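Local coordinates for superoxide dismutase [Ni] (Streptomyces coelicolor, PDB 1T6U) that catalyses the nickel-dependent dismutation of superoxide to hydrogen peroxide and molecular oxygen as a homohexamer, at the interface of chains A and B. Sequence-based numbering; all coordinates share one arbitrary frame. Chains: chain A/B, Superoxide dismutase [Ni].

The interface of chains A and B. Residues chain A 1-4, 6; chain B 20, 24, 43, 47.
A:His1 and B:Arg47 meet by a cation-pi contact: the guanidinium lies over one face of the imidazole, displaced toward its rim, with terminal nitrogen NH2 4.0 Å from the A:His1 ring centroid. The two planes are 48° apart, a tilted cover. The B:Arg47 side chain is bent at chi2 and chi3, bringing its guanidinium over the ring, while its CD packs on A:Cys2 CB, at 3.9 Å. With an alanine in place of this arginine, that imidazole face would probably lose its cationic cover and the ring would be freer to shift. B:Ser20 comes up to the CE1-NE2 end of the ring from the side away from the arginine, its very short contact there being doubtful.

Several further contacts are apolar. Methyl CG2 of B:Ile43 presses tightly on A:Cys2, 3.5 Å from CB and 3.6 Å from the sulfur SG. At the other end of the isoleucine, CD1 reaches A:Leu4 CA at 3.7 Å and lies against the side-chain carbons of that leucine. A:Leu4, its CG anti to the backbone N (chi1 175°), extends CD2 toward both methyls of B:Val24. Methyl CG2 of B:Val24 also touches A:Cys6 CB, at 4.0 Å, while SG of A:Cys6 faces B:Ser20 CB at the same distance.

A:His1, A:Cys2 and A:Cys6 supply ligands to the catalytic nickel, within the N-terminal nickel hook. This loop rests on B:Ser20 and B:Val24 of helix 12-28 and B:Ile43 and B:Arg47 of helix 34-62, in the neighbour's four-helix bundle. Because these helices pack against the hook, this subunit contact probably helps hold it in shape; the two-fold interface repeats it with the chains exchanged.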
loop_
_atom_site.group_PDB
_atom_site.type_symbol
_atom_site.label_atom_id
_atom_site.label_comp_id
_atom_site.label_asym_id
_atom_site.label_seq_id
_atom_site.Cartn_x
_atom_site.Cartn_y
_atom_site.Cartn_z
ATOM N N HIS A 1 -14.392 -5.996 9.491
ATOM C CA HIS A 1 -13.541 -4.792 9.533
ATOM C C HIS A 1 -13.080 -4.487 8.117
ATOM O O HIS A 1 -12.505 -3.454 7.779
ATOM C CB HIS A 1 -12.326 -5.000 10.432
ATOM C CG HIS A 1 -11.444 -6.151 10.036
ATOM N ND1 HIS A 1 -11.883 -7.064 9.092
ATOM C CD2 HIS A 1 -10.201 -6.559 10.407
ATOM C CE1 HIS A 1 -10.930 -7.975 8.914
ATOM N NE2 HIS A 1 -9.898 -7.699 9.710
ATOM N N CYS A 2 -13.319 -5.501 7.294
ATOM C CA CYS A 2 -12.839 -5.516 5.906
ATOM C C CYS A 2 -13.915 -5.165 4.879
ATOM O O CYS A 2 -13.603 -5.202 3.696
ATOM C CB CYS A 2 -12.362 -6.932 5.600
ATOM S SG CYS A 2 -13.564 -8.124 6.190
ATOM N N ASP A 3 -15.142 -4.899 5.327
ATOM C CA ASP A 3 -16.275 -4.430 4.517
ATOM C C ASP A 3 -16.885 -5.536 3.657
ATOM O O ASP A 3 -17.611 -5.248 2.692
ATOM C CB ASP A 3 -15.833 -3.250 3.667
ATOM C CG ASP A 3 -16.821 -2.103 3.521
ATOM O OD1 ASP A 3 -17.954 -2.164 4.020
ATOM O OD2 ASP A 3 -16.364 -1.107 2.878
ATOM N N LEU A 4 -16.654 -6.799 4.018
ATOM C CA LEU A 4 -17.294 -7.865 3.238
ATOM C C LEU A 4 -18.801 -7.842 3.337
ATOM O O LEU A 4 -19.474 -7.910 2.266
ATOM C CB LEU A 4 -16.751 -9.261 3.615
ATOM C CG LEU A 4 -17.500 -10.381 2.888
ATOM C CD1 LEU A 4 -17.280 -10.308 1.392
ATOM C CD2 LEU A 4 -17.109 -11.782 3.384
ATOM N N CYS A 6 -17.338 -8.984 7.247
ATOM C CA CYS A 6 -16.880 -10.189 7.933
ATOM C C CYS A 6 -17.441 -10.337 9.329
ATOM O O CYS A 6 -17.373 -11.436 9.861
ATOM C CB CYS A 6 -15.351 -10.220 8.001
ATOM S SG CYS A 6 -14.647 -8.975 9.092
ATOM N N SER B 20 -10.779 -12.872 11.099
ATOM C CA SER B 20 -11.552 -12.389 9.946
ATOM C C SER B 20 -11.402 -13.378 8.807
ATOM O O SER B 20 -12.409 -13.643 8.095
ATOM C CB SER B 20 -11.184 -10.942 9.595
ATOM O OG SER B 20 -9.983 -10.900 8.885
ATOM N N VAL B 24 -14.690 -15.068 7.131
ATOM C CA VAL B 24 -14.951 -15.001 5.691
ATOM C C VAL B 24 -15.231 -16.382 5.142
ATOM O O VAL B 24 -16.199 -16.556 4.397
ATOM C CB VAL B 24 -13.812 -14.286 4.964
ATOM C CG1 VAL B 24 -14.013 -14.376 3.459
ATOM C CG2 VAL B 24 -13.791 -12.834 5.411
ATOM N N ILE B 43 -11.034 -10.373 -0.221
ATOM C CA ILE B 43 -10.836 -9.898 1.121
ATOM C C ILE B 43 -10.110 -10.903 2.002
ATOM O O ILE B 43 -9.222 -10.525 2.783
ATOM C CB ILE B 43 -12.206 -9.501 1.704
ATOM C CG1 ILE B 43 -12.657 -8.182 1.065
ATOM C CG2 ILE B 43 -12.151 -9.457 3.214
ATOM C CD1 ILE B 43 -14.152 -7.925 1.260
ATOM N N ARG B 47 -6.660 -10.134 4.124
ATOM C CA ARG B 47 -6.539 -10.237 5.588
ATOM C C ARG B 47 -5.546 -11.313 5.942
ATOM O O ARG B 47 -4.785 -11.182 6.923
ATOM C CB ARG B 47 -7.887 -10.498 6.268
ATOM C CG ARG B 47 -9.031 -9.597 5.827
ATOM C CD ARG B 47 -8.655 -8.146 5.586
ATOM N NE ARG B 47 -8.178 -7.394 6.721
ATOM C CZ ARG B 47 -8.172 -6.066 6.805
ATOM N NH1 ARG B 47 -8.631 -5.346 5.795
ATOM N NH2 ARG B 47 -7.704 -5.433 7.896
#